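Local coordinates for cellulase IBT99 (Metagenomes, PDB 6WBT), which probably hydrolyses 6-phospho-alpha-glucosides, as a family 4 glycosidase that binds NAD, manganese and glucose 6-phosphate, at residues Thr158-Pro163 and Leu396-Ile401; Val326-Ser331 and Ser338-Ile343. All coordinates share one frame; numbering follows the deposited sequence.

The two contacts lie in different parts of the subunit. Their centres are about 24 Å apart, and their nearest atoms are about 8 Å apart, so they do not touch. In the sequence, both segments of contact 2 fall between those of contact 1. Contact 1 is a surface contact that joins the end of helix 151-161, in the Rossmann-like part, to helix 380-402 of the C-terminal part. Contact 2 is buried and packs helix 321-334 against strand 338-345, a strand of the mixed sheet, antiparallel to its neighbour 167-170. The side chain of Val328 in contact 2 is about 11 Å from the bound NAD and about 13 Å from the manganese ion. Contact 2 thus stands back from both.

Contact 1: Thr158-Pro163 and Leu396-Ile401; sequences TYKLRP and LVEAAI
Leu161 meets Ile401 where helix 151-161 ends beside helix 380-402. The two side chains run past each other in opposite directions. Leu161 CD2 is 3.7 Å from Ile401 CD1, and the same methyl lies 3.9 Å from Ile401 CG1. This is a small apolar patch near the surface.

Lys160 can be followed outward from its backbone. CB points toward helix 380-402, and CG is anti to the backbone N (chi1 -178°). The chain stays extended from there, which carries it past Ile401 to Glu398. Lys160 CD passes 4.0 Å from Ile401 CD1. At the tip, Lys160 NZ comes 4.2 Å from Glu398 CG. Lys160 NZ is 4.4 Å from Glu398 OE2, too far for a salt bridge, though the opposite charges probably still attract. Glu398 has firmer partners: OE1 pairs with Lys407, and OE2 with Arg380 of the second subunit.

Val397 packs on Ala157 and Leu396 on Ile153, so helix 380-402 also rests on earlier turns of helix 151-161. Leu396 touches helices 114-136 and 405-414 as well. The contact lies at the surface, where helix 380-402 meets these three helices.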
ATOM      1  N   THR A 158     -17.917   6.174  14.926  1.00 42.66           N
ATOM      2  CA  THR A 158     -17.784   7.606  15.171  1.00 42.40           C
ATOM      3  C   THR A 158     -16.691   8.228  14.311  1.00 43.21           C
ATOM      4  O   THR A 158     -16.802   9.397  13.924  1.00 43.23           O
ATOM      5  CB  THR A 158     -17.505   7.872  16.652  1.00 38.66           C
ATOM      6  OG1 THR A 158     -16.430   7.035  17.098  1.00 37.51           O
ATOM      7  CG2 THR A 158     -18.748   7.598  17.490  1.00 35.79           C
ATOM      8  N   TYR A 159     -15.633   7.472  13.998  1.00 44.98           N
ATOM      9  CA  TYR A 159     -14.573   8.018  13.155  1.00 47.63           C
ATOM     10  C   TYR A 159     -15.023   8.168  11.709  1.00 47.16           C
ATOM     11  O   TYR A 159     -14.579   9.089  11.016  1.00 49.23           O
ATOM     12  CB  TYR A 159     -13.325   7.139  13.225  1.00 48.78           C
ATOM     13  CG  TYR A 159     -12.268   7.524  12.214  1.00 52.09           C
ATOM     14  CD1 TYR A 159     -11.666   8.775  12.256  1.00 53.70           C
ATOM     15  CD2 TYR A 159     -11.874   6.640  11.217  1.00 53.17           C
ATOM     16  CE1 TYR A 159     -10.703   9.136  11.333  1.00 54.32           C
ATOM     17  CE2 TYR A 159     -10.909   6.991  10.291  1.00 53.83           C
ATOM     18  CZ  TYR A 159     -10.326   8.241  10.355  1.00 54.18           C
ATOM     19  OH  TYR A 159      -9.365   8.599   9.437  1.00 55.35           O
ATOM     20  N   LYS A 160     -15.896   7.276  11.237  1.00 43.74           N
ATOM     21  CA  LYS A 160     -16.408   7.388   9.876  1.00 44.88           C
ATOM     22  C   LYS A 160     -17.456   8.486   9.755  1.00 45.41           C
ATOM     23  O   LYS A 160     -17.485   9.209   8.753  1.00 47.50           O
ATOM     24  CB  LYS A 160     -16.993   6.052   9.415  1.00 44.54           C
ATOM     25  CG  LYS A 160     -17.499   6.074   7.982  1.00 44.76           C
ATOM     26  CD  LYS A 160     -17.613   4.670   7.411  1.00 45.93           C
ATOM     27  CE  LYS A 160     -17.986   4.713   5.935  1.00 47.15           C
ATOM     28  NZ  LYS A 160     -17.934   3.374   5.284  1.00 49.41           N
ATOM     29  N   LEU A 161     -18.333   8.620  10.751  1.00 44.13           N
ATOM     30  CA  LEU A 161     -19.409   9.600  10.636  1.00 44.84           C
ATOM     31  C   LEU A 161     -18.944  10.986  11.069  1.00 48.38           C
ATOM     32  O   LEU A 161     -19.219  11.981  10.390  1.00 51.71           O
ATOM     33  CB  LEU A 161     -20.619   9.141  11.450  1.00 41.70           C
ATOM     34  CG  LEU A 161     -21.379   7.934  10.895  1.00 38.06           C
ATOM     35  CD1 LEU A 161     -22.420   7.453  11.888  1.00 37.46           C
ATOM     36  CD2 LEU A 161     -22.029   8.270   9.558  1.00 36.57           C
ATOM     37  N   ARG A 162     -18.224  11.064  12.189  1.00 46.46           N
ATOM     38  CA  ARG A 162     -17.727  12.317  12.753  1.00 47.61           C
ATOM     39  C   ARG A 162     -16.210  12.216  12.860  1.00 48.38           C
ATOM     40  O   ARG A 162     -15.668  11.995  13.954  1.00 47.49           O
ATOM     41  CB  ARG A 162     -18.363  12.606  14.112  1.00 47.45           C
ATOM     42  CG  ARG A 162     -19.572  13.529  14.061  1.00 49.33           C
ATOM     43  CD  ARG A 162     -20.719  12.927  13.269  1.00 50.61           C
ATOM     44  NE  ARG A 162     -21.925  13.746  13.355  1.00 50.45           N
ATOM     45  CZ  ARG A 162     -23.035  13.512  12.663  1.00 51.65           C
ATOM     46  NH1 ARG A 162     -23.090  12.484  11.828  1.00 50.81           N
ATOM     47  NH2 ARG A 162     -24.089  14.305  12.801  1.00 54.42           N
ATOM     48  N   PRO A 163     -15.490  12.366  11.745  1.00 49.95           N
ATOM     49  CA  PRO A 163     -14.027  12.234  11.803  1.00 49.67           C
ATOM     50  C   PRO A 163     -13.348  13.378  12.536  1.00 50.18           C
ATOM     51  O   PRO A 163     -12.249  13.188  13.071  1.00 50.05           O
ATOM     52  CB  PRO A 163     -13.617  12.194  10.322  1.00 50.34           C
ATOM     53  CG  PRO A 163     -14.891  11.948   9.554  1.00 50.70           C
ATOM     54  CD  PRO A 163     -15.968  12.582  10.370  1.00 50.36           C
ATOM     55  N   LEU A 396     -20.702  -4.057   9.846  1.00 40.99           N
ATOM     56  CA  LEU A 396     -21.756  -3.694  10.787  1.00 41.94           C
ATOM     57  C   LEU A 396     -21.963  -2.187  10.842  1.00 40.92           C
ATOM     58  O   LEU A 396     -23.094  -1.724  11.034  1.00 40.56           O
ATOM     59  CB  LEU A 396     -21.430  -4.236  12.178  1.00 43.98           C
ATOM     60  CG  LEU A 396     -22.583  -4.213  13.182  1.00 44.93           C
ATOM     61  CD1 LEU A 396     -23.658  -5.207  12.778  1.00 45.64           C
ATOM     62  CD2 LEU A 396     -22.082  -4.499  14.587  1.00 44.78           C
ATOM     63  N   VAL A 397     -20.891  -1.407  10.682  1.00 41.26           N
ATOM     64  CA  VAL A 397     -21.031   0.045  10.641  1.00 42.74           C
ATOM     65  C   VAL A 397     -21.741   0.473   9.362  1.00 45.70           C
ATOM     66  O   VAL A 397     -22.573   1.388   9.373  1.00 47.49           O
ATOM     67  CB  VAL A 397     -19.654   0.718  10.784  1.00 39.72           C
ATOM     68  CG1 VAL A 397     -19.772   2.224  10.608  1.00 38.77           C
ATOM     69  CG2 VAL A 397     -19.043   0.387  12.137  1.00 38.32           C
ATOM     70  N   GLU A 398     -21.432  -0.186   8.242  1.00 44.67           N
ATOM     71  CA  GLU A 398     -22.121   0.118   6.992  1.00 44.65           C
ATOM     72  C   GLU A 398     -23.598  -0.249   7.061  1.00 45.37           C
ATOM     73  O   GLU A 398     -24.423   0.375   6.385  1.00 47.19           O
ATOM     74  CB  GLU A 398     -21.448  -0.613   5.829  1.00 45.60           C
ATOM     75  CG  GLU A 398     -19.995  -0.229   5.612  1.00 46.01           C
ATOM     76  CD  GLU A 398     -19.329  -1.062   4.535  1.00 47.46           C
ATOM     77  OE1 GLU A 398     -20.017  -1.905   3.922  1.00 48.31           O
ATOM     78  OE2 GLU A 398     -18.117  -0.875   4.304  1.00 47.50           O
ATOM     79  N   ALA A 399     -23.948  -1.253   7.870  1.00 44.99           N
ATOM     80  CA  ALA A 399     -25.351  -1.619   8.030  1.00 47.04           C
ATOM     81  C   ALA A 399     -26.134  -0.538   8.765  1.00 49.89           C
ATOM     82  O   ALA A 399     -27.328  -0.353   8.504  1.00 51.29           O
ATOM     83  CB  ALA A 399     -25.464  -2.953   8.768  1.00 45.61           C
ATOM     84  N   ALA A 400     -25.484   0.183   9.681  1.00 49.58           N
ATOM     85  CA  ALA A 400     -26.149   1.268  10.391  1.00 48.86           C
ATOM     86  C   ALA A 400     -26.273   2.520   9.534  1.00 49.52           C
ATOM     87  O   ALA A 400     -27.246   3.270   9.675  1.00 51.48           O
ATOM     88  CB  ALA A 400     -25.395   1.591  11.682  1.00 46.79           C
ATOM     89  N   ILE A 401     -25.309   2.759   8.646  1.00 48.72           N
ATOM     90  CA  ILE A 401     -25.341   3.955   7.810  1.00 48.66           C
ATOM     91  C   ILE A 401     -26.279   3.759   6.627  1.00 50.34           C
ATOM     92  O   ILE A 401     -27.140   4.602   6.351  1.00 51.50           O
ATOM     93  CB  ILE A 401     -23.917   4.315   7.344  1.00 47.89           C
ATOM     94  CG1 ILE A 401     -23.029   4.646   8.545  1.00 47.04           C
ATOM     95  CG2 ILE A 401     -23.955   5.476   6.359  1.00 48.31           C
ATOM     96  CD1 ILE A 401     -21.582   4.898   8.179  1.00 46.64           C
TER

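Contact 2: Val326-Ser331 and Ser338-Ile343; sequences VKVVES and SRQLVI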
ATOM      1  N   VAL A 326      -9.110   8.893  34.534  1.00 57.18           N
ATOM      2  CA  VAL A 326      -8.733  10.206  35.048  1.00 54.21           C
ATOM      3  C   VAL A 326      -7.342  10.595  34.564  1.00 54.42           C
ATOM      4  O   VAL A 326      -7.074  11.770  34.282  1.00 56.98           O
ATOM      5  CB  VAL A 326      -8.834  10.221  36.585  1.00 53.09           C
ATOM      6  CG1 VAL A 326      -8.252  11.507  37.152  1.00 52.22           C
ATOM      7  CG2 VAL A 326     -10.282  10.062  37.018  1.00 53.20           C
ATOM      8  N   LYS A 327      -6.439   9.618  34.441  1.00 52.57           N
ATOM      9  CA  LYS A 327      -5.095   9.907  33.949  1.00 51.85           C
ATOM     10  C   LYS A 327      -5.118  10.423  32.516  1.00 51.80           C
ATOM     11  O   LYS A 327      -4.287  11.260  32.144  1.00 52.21           O
ATOM     12  CB  LYS A 327      -4.221   8.655  34.058  1.00 50.88           C
ATOM     13  CG  LYS A 327      -2.810   8.819  33.515  1.00 51.58           C
ATOM     14  CD  LYS A 327      -2.088   9.980  34.181  1.00 55.64           C
ATOM     15  CE  LYS A 327      -0.727  10.219  33.547  1.00 58.94           C
ATOM     16  NZ  LYS A 327      -0.078  11.454  34.065  1.00 62.34           N
ATOM     17  N   VAL A 328      -6.063   9.950  31.702  1.00 49.91           N
ATOM     18  CA  VAL A 328      -6.155  10.412  30.320  1.00 46.72           C
ATOM     19  C   VAL A 328      -6.608  11.869  30.272  1.00 45.92           C
ATOM     20  O   VAL A 328      -5.987  12.704  29.604  1.00 44.90           O
ATOM     21  CB  VAL A 328      -7.095   9.498  29.511  1.00 43.90           C
ATOM     22  CG1 VAL A 328      -7.420  10.129  28.172  1.00 41.90           C
ATOM     23  CG2 VAL A 328      -6.458   8.126  29.314  1.00 43.67           C
ATOM     24  N   VAL A 329      -7.696  12.194  30.977  1.00 45.32           N
ATOM     25  CA  VAL A 329      -8.165  13.577  31.037  1.00 44.94           C
ATOM     26  C   VAL A 329      -7.083  14.481  31.604  1.00 48.32           C
ATOM     27  O   VAL A 329      -6.837  15.581  31.094  1.00 49.23           O
ATOM     28  CB  VAL A 329      -9.455  13.678  31.871  1.00 41.80           C
ATOM     29  CG1 VAL A 329      -9.949  15.118  31.901  1.00 41.96           C
ATOM     30  CG2 VAL A 329     -10.520  12.733  31.351  1.00 40.12           C
ATOM     31  N   GLU A 330      -6.429  14.037  32.679  1.00 49.95           N
ATOM     32  CA  GLU A 330      -5.365  14.828  33.285  1.00 52.66           C
ATOM     33  C   GLU A 330      -4.234  15.078  32.296  1.00 51.49           C
ATOM     34  O   GLU A 330      -3.665  16.175  32.252  1.00 53.30           O
ATOM     35  CB  GLU A 330      -4.848  14.120  34.536  1.00 55.93           C
ATOM     36  CG  GLU A 330      -3.727  14.842  35.250  1.00 60.88           C
ATOM     37  CD  GLU A 330      -3.191  14.052  36.427  1.00 64.87           C
ATOM     38  OE1 GLU A 330      -3.953  13.246  37.002  1.00 65.90           O
ATOM     39  OE2 GLU A 330      -2.006  14.233  36.774  1.00 67.24           O
ATOM     40  N   SER A 331      -3.902  14.073  31.482  1.00 50.12           N
ATOM     41  CA  SER A 331      -2.873  14.257  30.467  1.00 50.36           C
ATOM     42  C   SER A 331      -3.345  15.153  29.330  1.00 49.90           C
ATOM     43  O   SER A 331      -2.512  15.762  28.653  1.00 49.78           O
ATOM     44  CB  SER A 331      -2.423  12.902  29.919  1.00 50.00           C
ATOM     45  OG  SER A 331      -1.324  13.052  29.036  1.00 51.22           O
ATOM     46  N   SER A 338       1.297  11.249  28.450  1.00 55.68           N
ATOM     47  CA  SER A 338       1.176   9.920  29.031  1.00 54.56           C
ATOM     48  C   SER A 338       1.017   8.872  27.937  1.00 50.84           C
ATOM     49  O   SER A 338       0.254   9.055  26.984  1.00 50.95           O
ATOM     50  CB  SER A 338      -0.012   9.866  29.992  1.00 56.33           C
ATOM     51  OG  SER A 338      -0.108   8.595  30.612  1.00 57.31           O
ATOM     52  N   ARG A 339       1.742   7.766  28.080  1.00 48.80           N
ATOM     53  CA  ARG A 339       1.733   6.690  27.096  1.00 47.53           C
ATOM     54  C   ARG A 339       0.673   5.670  27.495  1.00 49.59           C
ATOM     55  O   ARG A 339       0.864   4.903  28.445  1.00 49.85           O
ATOM     56  CB  ARG A 339       3.113   6.046  26.996  1.00 45.14           C
ATOM     57  CG  ARG A 339       3.254   5.035  25.871  1.00 44.85           C
ATOM     58  CD  ARG A 339       4.642   4.417  25.869  1.00 45.18           C
ATOM     59  NE  ARG A 339       4.835   3.496  24.754  1.00 44.98           N
ATOM     60  CZ  ARG A 339       4.506   2.210  24.781  1.00 43.26           C
ATOM     61  NH1 ARG A 339       3.961   1.686  25.871  1.00 41.36           N
ATOM     62  NH2 ARG A 339       4.720   1.446  23.719  1.00 43.28           N
ATOM     63  N   GLN A 340      -0.444   5.657  26.770  1.00 51.52           N
ATOM     64  CA  GLN A 340      -1.558   4.767  27.062  1.00 51.91           C
ATOM     65  C   GLN A 340      -1.937   3.982  25.815  1.00 51.69           C
ATOM     66  O   GLN A 340      -1.576   4.343  24.691  1.00 53.11           O
ATOM     67  CB  GLN A 340      -2.781   5.541  27.575  1.00 51.15           C
ATOM     68  CG  GLN A 340      -2.506   6.428  28.779  1.00 51.23           C
ATOM     69  CD  GLN A 340      -2.147   5.639  30.024  1.00 50.83           C
ATOM     70  OE1 GLN A 340      -2.424   4.444  30.120  1.00 49.71           O
ATOM     71  NE2 GLN A 340      -1.523   6.309  30.986  1.00 51.67           N
ATOM     72  N   LEU A 341      -2.679   2.897  26.030  1.00 50.70           N
ATOM     73  CA  LEU A 341      -3.189   2.066  24.941  1.00 51.13           C
ATOM     74  C   LEU A 341      -4.580   2.572  24.579  1.00 52.83           C
ATOM     75  O   LEU A 341      -5.564   2.251  25.249  1.00 54.95           O
ATOM     76  CB  LEU A 341      -3.218   0.597  25.349  1.00 50.83           C
ATOM     77  CG  LEU A 341      -1.935   0.000  25.933  1.00 51.87           C
ATOM     78  CD1 LEU A 341      -2.134  -1.472  26.258  1.00 51.76           C
ATOM     79  CD2 LEU A 341      -0.763   0.187  24.987  1.00 52.77           C
ATOM     80  N   VAL A 342      -4.664   3.369  23.516  1.00 51.79           N
ATOM     81  CA  VAL A 342      -5.915   3.975  23.090  1.00 50.99           C
ATOM     82  C   VAL A 342      -6.281   3.437  21.711  1.00 47.77           C
ATOM     83  O   VAL A 342      -5.496   2.754  21.053  1.00 45.94           O
ATOM     84  CB  VAL A 342      -5.840   5.513  23.072  1.00 53.13           C
ATOM     85  CG1 VAL A 342      -5.357   6.036  24.416  1.00 54.42           C
ATOM     86  CG2 VAL A 342      -4.931   5.975  21.958  1.00 53.25           C
ATOM     87  N   ILE A 343      -7.494   3.765  21.280  1.00 47.02           N
ATOM     88  CA  ILE A 343      -8.035   3.311  20.004  1.00 45.53           C
ATOM     89  C   ILE A 343      -7.962   4.478  19.029  1.00 45.71           C
ATOM     90  O   ILE A 343      -8.630   5.502  19.217  1.00 47.66           O
ATOM     91  CB  ILE A 343      -9.472   2.798  20.154  1.00 44.91           C
ATOM     92  CG1 ILE A 343      -9.544   1.761  21.276  1.00 43.74           C
ATOM     93  CG2 ILE A 343      -9.966   2.207  18.843  1.00 45.56           C
ATOM     94  CD1 ILE A 343     -10.943   1.294  21.584  1.00 43.68           C
TER
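A helix-turn-strand unit of the C-terminal part brings Ser331 and Ser338 together. Helix 321-334 leads through a short turn into strand 338-345, which turns back obliquely across it. The axes of the two segments are 9.5 Å apart at their closest, and their directions differ by 136°.

Ser338 N donates a hydrogen bond of 3.2 Å to Ser331 OG, nearly straight at 168°. Ser331 OG is anti to its own backbone N (chi1 -174°), which directs it at Ser338 N. The same oxygen also hydrogen-bonds to Val365 O, so this one hydroxyl links the helix to two neighbouring strands. With an alanine here the hydroxyl is gone, and the tie between the helix and the two strands would probably weaken, Ser338 N and Val365 O having lost the partner they share.

Lys327 packs on the side chain of Ser338, roughly at a right angle to the direction of Ser331 OG. Its chain bends at the second torsion, and Lys327 CE comes 3.4 Å from Ser338 OG. The ammonium group continues past the serine to a salt bridge with Glu336 in the turn.

Gln340 crosses Lys327 at about a right angle, with Gln340 NE2 3.8 Å from Lys327 CG. Gln340 NE2 also donates to Ser338 OG at 2.7 Å, and that oxygen is somewhat out of the amide plane. This bond helps to fix the rotation of the amide. Next to Lys327 in the helix, Val328 CG2 lies 4.3 Å from Gln340 CG, a looser contact.

Val328 also packs on Ile168 and Val145, so the helix also touches strands 167-170 and 143-146. Strand 338-345 runs antiparallel between strands 167-170 and 358-366. It is where the sheet passes from parallel to antiparallel strands.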